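Local coordinates for 3-dehydroquinate dehydratase (Enterococcus faecalis, PDB 4PH6), which catalyses the cis-dehydration of 3-dehydroquinate to 3-dehydroshikimate through a covalent imine intermediate, the third step of chorismate biosynthesis, at residues P202-S207 and F222-T227; V176-A181 and G209-I214; E16-I21 and T218-G223. All coordinates share one frame; numbering follows the deposited sequence.

Interaction 1: residues P202-S207 and F222-T227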
loop_
_atom_site.group_PDB
_atom_site.type_symbol
_atom_site.label_atom_id
_atom_site.label_comp_id
_atom_site.label_asym_id
_atom_site.label_seq_id
_atom_site.Cartn_x
_atom_site.Cartn_y
_atom_site.Cartn_z
ATOM N N PRO A 202 -6.383 17.712 -10.772
ATOM C CA PRO A 202 -6.118 16.324 -10.398
ATOM C C PRO A 202 -4.782 15.812 -10.934
ATOM O O PRO A 202 -4.363 16.195 -12.026
ATOM C CB PRO A 202 -7.294 15.564 -11.042
ATOM C CG PRO A 202 -8.376 16.543 -11.090
ATOM C CD PRO A 202 -7.697 17.845 -11.431
ATOM N N ILE A 203 -4.128 14.951 -10.166
ATOM C CA ILE A 203 -2.897 14.334 -10.603
ATOM C C ILE A 203 -3.040 12.827 -10.548
ATOM O O ILE A 203 -3.878 12.290 -9.811
ATOM C CB ILE A 203 -1.686 14.759 -9.753
ATOM C CG1 ILE A 203 -1.850 14.268 -8.320
ATOM C CG2 ILE A 203 -1.505 16.274 -9.805
ATOM C CD1 ILE A 203 -0.605 14.403 -7.488
ATOM N N VAL A 204 -2.228 12.163 -11.359
ATOM C CA VAL A 204 -2.253 10.722 -11.510
ATOM C C VAL A 204 -0.834 10.209 -11.483
ATOM O O VAL A 204 0.001 10.625 -12.291
ATOM C CB VAL A 204 -2.912 10.299 -12.827
ATOM C CG1 VAL A 204 -2.875 8.760 -12.995
ATOM C CG2 VAL A 204 -4.340 10.844 -12.916
ATOM N N THR A 205 -0.542 9.322 -10.549
ATOM C CA THR A 205 0.808 8.787 -10.454
ATOM C C THR A 205 0.787 7.299 -10.268
ATOM O O THR A 205 -0.196 6.731 -9.778
ATOM C CB THR A 205 1.591 9.380 -9.283
ATOM O OG1 THR A 205 1.043 8.869 -8.064
ATOM C CG2 THR A 205 1.524 10.930 -9.291
ATOM N N MET A 206 1.881 6.661 -10.651
ATOM C CA MET A 206 2.042 5.255 -10.335
ATOM C C MET A 206 3.494 4.843 -10.418
ATOM O O MET A 206 4.279 5.375 -11.206
ATOM C CB MET A 206 1.182 4.376 -11.249
ATOM C CG MET A 206 1.627 4.328 -12.684
ATOM S SD MET A 206 0.252 4.719 -13.772
ATOM C CE MET A 206 0.070 6.456 -13.390
ATOM N N SER A 207 3.833 3.917 -9.535
ATOM C CA SER A 207 5.096 3.220 -9.532
ATOM C C SER A 207 4.866 1.874 -10.220
ATOM O O SER A 207 4.035 1.076 -9.773
ATOM C CB SER A 207 5.590 3.062 -8.092
ATOM O OG SER A 207 6.765 2.288 -8.013
ATOM N N PHE A 222 -2.877 9.224 -0.985
ATOM C CA PHE A 222 -1.753 10.083 -1.335
ATOM C C PHE A 222 -2.099 11.115 -2.415
ATOM O O PHE A 222 -1.319 12.021 -2.672
ATOM C CB PHE A 222 -0.553 9.240 -1.782
ATOM C CG PHE A 222 -0.045 8.302 -0.727
ATOM C CD1 PHE A 222 -0.004 6.943 -0.955
ATOM C CD2 PHE A 222 0.388 8.780 0.497
ATOM C CE1 PHE A 222 0.474 6.062 0.027
ATOM C CE2 PHE A 222 0.858 7.915 1.474
ATOM C CZ PHE A 222 0.901 6.555 1.241
ATOM N N GLY A 223 -3.264 10.976 -3.047
ATOM C CA GLY A 223 -3.763 12.025 -3.921
ATOM C C GLY A 223 -3.680 11.738 -5.407
ATOM O O GLY A 223 -3.587 12.652 -6.214
ATOM N N SER A 224 -3.717 10.464 -5.770
ATOM C CA SER A 224 -3.688 10.057 -7.169
ATOM C C SER A 224 -5.122 9.766 -7.627
ATOM O O SER A 224 -5.791 8.902 -7.065
ATOM C CB SER A 224 -2.782 8.833 -7.339
ATOM O OG SER A 224 -2.709 8.419 -8.691
ATOM N N ALA A 225 -5.604 10.486 -8.639
ATOM C CA ALA A 225 -7.034 10.455 -8.956
ATOM C C ALA A 225 -7.470 9.383 -9.971
ATOM O O ALA A 225 -8.670 9.120 -10.127
ATOM C CB ALA A 225 -7.469 11.815 -9.435
ATOM N N LEU A 226 -6.516 8.769 -10.657
ATOM C CA LEU A 226 -6.833 7.667 -11.566
ATOM C C LEU A 226 -5.904 6.475 -11.345
ATOM O O LEU A 226 -4.734 6.636 -11.002
ATOM C CB LEU A 226 -6.753 8.122 -13.029
ATOM C CG LEU A 226 -7.759 9.152 -13.559
ATOM C CD1 LEU A 226 -7.461 9.444 -15.017
ATOM C CD2 LEU A 226 -9.227 8.686 -13.376
ATOM N N THR A 227 -6.435 5.277 -11.532
ATOM C CA THR A 227 -5.625 4.079 -11.456
ATOM C C THR A 227 -5.990 3.171 -12.632
ATOM O O THR A 227 -7.143 3.122 -13.068
ATOM C CB THR A 227 -5.804 3.352 -10.086
ATOM O OG1 THR A 227 -4.983 2.179 -10.039
ATOM C CG2 THR A 227 -7.279 2.977 -9.825
HETATM O O HOH W 1 -5.529 14.324 -7.467
HETATM O O HOH W 2 -2.754 5.182 -10.390
#
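Ala225 N donates to Ile203 O over 2.8 Å, and the next bond comes from a side chain: Thr205 N points at Ser224 OG, 3.0 Å away, with 178° at the hydrogen. The serine hydroxyl reaches this amide because OG stands anti to its own backbone N (chi1 -179°). The two chains run 83° apart, so backbone pairing does not extend along them. Two waters bridge further backbone groups: one accepts from Ile203 N and donates to Gly223 O, the other donates to Thr205 O and sits so close to Leu226 O that this second bond is doubtful.

Packing surrounds this polar centre. Ile203 sets CG1 3.2 Å from Gly223 O, at the residue where the backbone leaves helix 219-222 with positive phi. Both methyls of Val204 face Leu226 CB, CG2 at 3.6 Å and CG1 at 3.9 Å, and CG1 also touches Leu226 O. Just before the strand starts, Pro202 CB touches the methyl of Ala225, CB to CB 4.1 Å.

On its other edge, strand 203-207 pairs in parallel with strand 171-176, where Val204 packs on Ile171 and on Lys173, the predicted Schiff-base lysine. Ile203 turns to Met194 of helix 181-197, while Leu226 leans on Lys20 and Val22 of strand 20-25; the contact thus closes the (beta/alpha)8 barrel between its seventh and eighth strands.

Interaction 2: residues V176-A181 and G209-I214; sequences VMPQDA and GQLGMI
Pro178 and Gly212 bring the two loop backbones to 6.5 Å between CA atoms, the extended 176-178 part of the first segment passing a type I turn that runs from Gln210 to Met213. Pro178 points its ring into that turn: CG lies 3.8 Å from Leu211 CB and 3.9 Å from Gly212 N. Leu211 and the proline ring lie alongside each other, pointing opposite ways. The leucine CG is anti to the carbonyl carbon (chi1 -70°), and CD1 rests against the Gln179-Asp180 peptide, 3.9 Å from Gln179 C. The segments lie at and after the ends of parallel strands 171-176 and 203-207 of the (beta/alpha)8 barrel, and so belong to the loops at the C-terminal ends of the strands, the side on which barrel enzymes carry their active sites. Met177 makes a looser approach, with SD 4.4 Å from the N of Gly209, a residue with positive phi just before the turn. Beyond the leucine, Asp180 is the N-cap of helix 181-197, its OD1 accepting from Asp183 N, while Asp183 OD2 accepts from the backbone N of Gln179. The turn also faces the dimer interface: Leu211 packs on Gln254 of the second subunit and Met213 on Phe252 of that subunit.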
loop_
_atom_site.group_PDB
_atom_site.type_symbol
_atom_site.label_atom_id
_atom_site.label_comp_id
_atom_site.label_asym_id
_atom_site.label_seq_id
_atom_site.Cartn_x
_atom_site.Cartn_y
_atom_site.Cartn_z
ATOM N N VAL A 176 6.544 6.002 -13.151
ATOM C CA VAL A 176 7.972 5.765 -13.021
ATOM C C VAL A 176 8.239 4.305 -12.695
ATOM O O VAL A 176 7.383 3.613 -12.186
ATOM C CB VAL A 176 8.586 6.651 -11.943
ATOM C CG1 VAL A 176 8.399 8.138 -12.304
ATOM C CG2 VAL A 176 7.981 6.324 -10.574
ATOM N N MET A 177 9.435 3.838 -13.012
ATOM C CA MET A 177 9.780 2.449 -12.786
ATOM C C MET A 177 10.699 2.329 -11.579
ATOM O O MET A 177 11.818 2.832 -11.603
ATOM C CB MET A 177 10.458 1.859 -14.020
ATOM C CG MET A 177 10.880 0.403 -13.849
ATOM S SD MET A 177 9.446 -0.689 -13.705
ATOM C CE MET A 177 8.956 -0.920 -15.415
ATOM N N PRO A 178 10.230 1.669 -10.509
ATOM C CA PRO A 178 11.092 1.430 -9.340
ATOM C C PRO A 178 12.166 0.395 -9.613
ATOM O O PRO A 178 11.932 -0.544 -10.363
ATOM C CB PRO A 178 10.119 0.903 -8.292
ATOM C CG PRO A 178 9.075 0.204 -9.101
ATOM C CD PRO A 178 8.879 1.117 -10.305
ATOM N N GLN A 179 13.328 0.553 -8.993
ATOM C CA GLN A 179 14.338 -0.491 -9.030
ATOM C C GLN A 179 14.507 -1.156 -7.651
ATOM O O GLN A 179 15.072 -2.251 -7.550
ATOM C CB GLN A 179 15.658 0.078 -9.536
ATOM C CG GLN A 179 15.623 0.448 -11.016
ATOM C CD GLN A 179 16.882 1.155 -11.461
ATOM O OE1 GLN A 179 17.207 2.231 -10.957
ATOM N NE2 GLN A 179 17.603 0.560 -12.411
ATOM N N ASP A 180 14.006 -0.497 -6.605
ATOM C CA ASP A 180 13.942 -1.080 -5.264
ATOM C C ASP A 180 12.779 -0.449 -4.483
ATOM O O ASP A 180 12.020 0.345 -5.052
ATOM C CB ASP A 180 15.264 -0.894 -4.507
ATOM C CG ASP A 180 15.687 0.569 -4.393
ATOM O OD1 ASP A 180 14.898 1.482 -4.721
ATOM O OD2 ASP A 180 16.807 0.810 -3.912
ATOM N N ALA A 181 12.645 -0.773 -3.191
ATOM C CA ALA A 181 11.487 -0.292 -2.414
ATOM C C ALA A 181 11.547 1.213 -2.139
ATOM O O ALA A 181 10.507 1.866 -2.026
ATOM C CB ALA A 181 11.360 -1.052 -1.105
ATOM N N GLY A 209 5.424 -1.932 -12.336
ATOM C CA GLY A 209 5.939 -3.241 -11.975
ATOM C C GLY A 209 5.392 -3.822 -10.679
ATOM O O GLY A 209 4.523 -3.248 -10.039
ATOM N N GLN A 210 5.916 -4.978 -10.296
ATOM C CA GLN A 210 5.474 -5.675 -9.092
ATOM C C GLN A 210 5.823 -4.893 -7.828
ATOM O O GLN A 210 5.062 -4.905 -6.862
ATOM C CB GLN A 210 6.093 -7.080 -9.033
ATOM C CG GLN A 210 5.445 -8.006 -8.017
ATOM C CD GLN A 210 4.005 -8.305 -8.362
ATOM O OE1 GLN A 210 3.110 -8.153 -7.527
ATOM N NE2 GLN A 210 3.769 -8.739 -9.593
ATOM N N LEU A 211 6.967 -4.213 -7.844
ATOM C CA LEU A 211 7.404 -3.392 -6.710
ATOM C C LEU A 211 6.491 -2.205 -6.421
ATOM O O LEU A 211 6.268 -1.856 -5.266
ATOM C CB LEU A 211 8.817 -2.863 -6.943
ATOM C CG LEU A 211 9.976 -3.848 -6.891
ATOM C CD1 LEU A 211 11.191 -3.222 -7.565
ATOM C CD2 LEU A 211 10.287 -4.253 -5.464
ATOM N N GLY A 212 5.977 -1.566 -7.464
ATOM C CA GLY A 212 5.187 -0.368 -7.264
ATOM C C GLY A 212 3.689 -0.596 -7.186
ATOM O O GLY A 212 2.924 0.368 -7.197
ATOM N N MET A 213 3.269 -1.856 -7.093
ATOM C CA MET A 213 1.851 -2.209 -7.191
ATOM C C MET A 213 0.951 -1.508 -6.157
ATOM O O MET A 213 -0.172 -1.104 -6.475
ATOM C CB MET A 213 1.682 -3.726 -7.070
ATOM C CG MET A 213 0.249 -4.207 -7.246
ATOM S SD MET A 213 0.152 -6.000 -7.429
ATOM C CE MET A 213 0.936 -6.206 -9.012
ATOM N N ILE A 214 1.449 -1.367 -4.933
ATOM C CA ILE A 214 0.757 -0.597 -3.902
ATOM C C ILE A 214 0.360 0.818 -4.335
ATOM O O ILE A 214 -0.604 1.369 -3.823
ATOM C CB ILE A 214 1.610 -0.449 -2.641
ATOM C CG1 ILE A 214 2.987 0.101 -3.017
ATOM C CG2 ILE A 214 1.718 -1.772 -1.942
ATOM C CD1 ILE A 214 3.781 0.627 -1.862
#

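Interaction 3: residues E16-I21 and T218-G223; sequences EGNPKI and TGQLFG
Pro19 lays its ring against the first turn of helix 219-222, CG lying 3.4 Å from Gln220 N and 3.8 Å from Gly219 CA. Gly219 has no side chain, so the ring approaches the helix backbone directly. Beside CG, the proline CD meets Gln220 CB at 3.9 Å, the two side chains crossing at about a right angle.

Gln220 then runs outward: CG is anti to the backbone N (chi1 -169°) and the chain stays extended beyond it, so that CG passes Gly17 O and the terminal amide arrives beside that of Asn18. There the two amide planes stand 76° apart. Asn18 OD1 comes 3.4 Å from Gln220 NE2, but the angle is too poor for a hydrogen bond. Other ends of the two amides find partners near the C-terminus of the same chain, where Gln220 OE1 accepts from Gln254 N and Asn18 ND2 makes a weak bond to Glu253.

Within 16-21, Lys20 curls back so that NZ donates to Asn18 O over 2.8 Å; NZ also bonds Arg13 O, so the ammonium links two carbonyls of the chain leading into the first barrel strand. The short helix is held by its own backbone bonds, among them Gly223 N to Gly219 O at 2.8 Å.

Pro19 also touches Leu249 of helix 242-251. The contact therefore seats the chain entering strand 20-25 against the short helix that precedes strand 226-228, at the N-terminal end of the strands where the first and last strands of a (beta/alpha)8 barrel lie side by side.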
loop_
_atom_site.group_PDB
_atom_site.type_symbol
_atom_site.label_atom_id
_atom_site.label_comp_id
_atom_site.label_asym_id
_atom_site.label_seq_id
_atom_site.Cartn_x
_atom_site.Cartn_y
_atom_site.Cartn_z
ATOM N N GLU A 16 -12.069 13.384 -6.949
ATOM C CA GLU A 16 -12.968 13.346 -5.791
ATOM C C GLU A 16 -13.292 11.919 -5.370
ATOM O O GLU A 16 -13.415 11.030 -6.201
ATOM C CB GLU A 16 -14.277 14.073 -6.087
ATOM C CG GLU A 16 -14.308 15.539 -5.709
ATOM C CD GLU A 16 -15.707 16.126 -5.850
ATOM O OE1 GLU A 16 -16.699 15.379 -5.691
ATOM O OE2 GLU A 16 -15.811 17.335 -6.149
ATOM N N GLY A 17 -13.462 11.719 -4.068
ATOM C CA GLY A 17 -13.801 10.421 -3.545
ATOM C C GLY A 17 -12.716 9.433 -3.898
ATOM O O GLY A 17 -11.534 9.780 -3.906
ATOM N N ASN A 18 -13.122 8.206 -4.207
ATOM C CA ASN A 18 -12.191 7.158 -4.586
ATOM C C ASN A 18 -11.636 7.343 -5.994
ATOM O O ASN A 18 -12.329 7.872 -6.865
ATOM C CB ASN A 18 -12.879 5.800 -4.484
ATOM C CG ASN A 18 -13.095 5.372 -3.057
ATOM O OD1 ASN A 18 -12.848 6.141 -2.128
ATOM N ND2 ASN A 18 -13.572 4.146 -2.867
ATOM N N PRO A 19 -10.386 6.897 -6.217
ATOM C CA PRO A 19 -9.730 6.901 -7.526
ATOM C C PRO A 19 -10.580 6.215 -8.582
ATOM O O PRO A 19 -11.053 5.092 -8.360
ATOM C CB PRO A 19 -8.444 6.102 -7.281
ATOM C CG PRO A 19 -8.183 6.239 -5.829
ATOM C CD PRO A 19 -9.510 6.341 -5.164
ATOM N N LYS A 20 -10.746 6.867 -9.726
ATOM C CA LYS A 20 -11.572 6.306 -10.776
ATOM C C LYS A 20 -10.760 5.280 -11.536
ATOM O O LYS A 20 -9.545 5.431 -11.694
ATOM C CB LYS A 20 -12.099 7.407 -11.697
ATOM C CG LYS A 20 -12.870 8.493 -10.940
ATOM C CD LYS A 20 -13.989 7.880 -10.093
ATOM C CE LYS A 20 -14.823 8.928 -9.346
ATOM N NZ LYS A 20 -14.087 9.583 -8.239
ATOM N N ILE A 21 -11.430 4.226 -11.986
ATOM C CA ILE A 21 -10.736 3.117 -12.610
ATOM C C ILE A 21 -10.772 3.197 -14.128
ATOM O O ILE A 21 -11.830 3.409 -14.731
ATOM C CB ILE A 21 -11.310 1.764 -12.155
ATOM C CG1 ILE A 21 -11.313 1.679 -10.624
ATOM C CG2 ILE A 21 -10.526 0.631 -12.749
ATOM C CD1 ILE A 21 -11.688 0.308 -10.083
ATOM N N THR A 218 -3.497 3.017 -3.565
ATOM C CA THR A 218 -3.374 4.017 -2.510
ATOM C C THR A 218 -3.726 5.421 -2.954
ATOM O O THR A 218 -3.478 6.368 -2.215
ATOM C CB THR A 218 -1.929 4.065 -1.934
ATOM O OG1 THR A 218 -0.971 4.250 -2.997
ATOM C CG2 THR A 218 -1.619 2.795 -1.200
ATOM N N GLY A 219 -4.278 5.559 -4.162
ATOM C CA GLY A 219 -4.585 6.860 -4.733
ATOM C C GLY A 219 -5.351 7.776 -3.793
ATOM O O GLY A 219 -5.037 8.956 -3.680
ATOM N N GLN A 220 -6.352 7.254 -3.100
ATOM C CA GLN A 220 -7.132 8.114 -2.214
ATOM C C GLN A 220 -6.262 8.684 -1.083
ATOM O O GLN A 220 -6.397 9.843 -0.704
ATOM C CB GLN A 220 -8.325 7.372 -1.613
ATOM C CG GLN A 220 -9.287 8.326 -0.899
ATOM C CD GLN A 220 -10.375 7.633 -0.109
ATOM O OE1 GLN A 220 -10.217 6.492 0.334
ATOM N NE2 GLN A 220 -11.493 8.319 0.073
ATOM N N LEU A 221 -5.361 7.873 -0.562
ATOM C CA LEU A 221 -4.534 8.311 0.548
ATOM C C LEU A 221 -3.541 9.400 0.154
ATOM O O LEU A 221 -3.380 10.387 0.877
ATOM C CB LEU A 221 -3.780 7.120 1.137
ATOM C CG LEU A 221 -2.841 7.418 2.301
ATOM C CD1 LEU A 221 -3.594 8.120 3.420
ATOM C CD2 LEU A 221 -2.224 6.120 2.797
ATOM N N PHE A 222 -2.877 9.224 -0.985
ATOM C CA PHE A 222 -1.753 10.083 -1.335
ATOM C C PHE A 222 -2.099 11.115 -2.415
ATOM O O PHE A 222 -1.319 12.021 -2.672
ATOM C CB PHE A 222 -0.553 9.240 -1.782
ATOM C CG PHE A 222 -0.045 8.302 -0.727
ATOM C CD1 PHE A 222 -0.004 6.943 -0.955
ATOM C CD2 PHE A 222 0.388 8.780 0.497
ATOM C CE1 PHE A 222 0.474 6.062 0.027
ATOM C CE2 PHE A 222 0.858 7.915 1.474
ATOM C CZ PHE A 222 0.901 6.555 1.241
ATOM N N GLY A 223 -3.264 10.976 -3.047
ATOM C CA GLY A 223 -3.763 12.025 -3.921
ATOM C C GLY A 223 -3.680 11.738 -5.407
ATOM O O GLY A 223 -3.587 12.652 -6.214
#

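In the fold
Interactions 1 and 3 have centres about 7 Å apart and share Phe222 and Gly223. Two probable hydrogen bonds join them: Ser224 N to Gly219 O at 2.9 Å, within the 218-227 chain, and Lys20 N to Ala225 O at 3.1 Å, which ties that chain to strand 20-25, the sheet neighbour of 226-228. The centre of interaction 2 lies about 15 Å from that of interaction 1, linked through a probable bond from Val176 N to Met206 O (3.1 Å), and about 18 Å from that of interaction 3; both 2 and 3 touch the second subunit. Interaction 1 is nearest the predicted catalytic residues: the side chain of Val204 is about 4 Å from that of Lys173 and about 8 Å from that of His146.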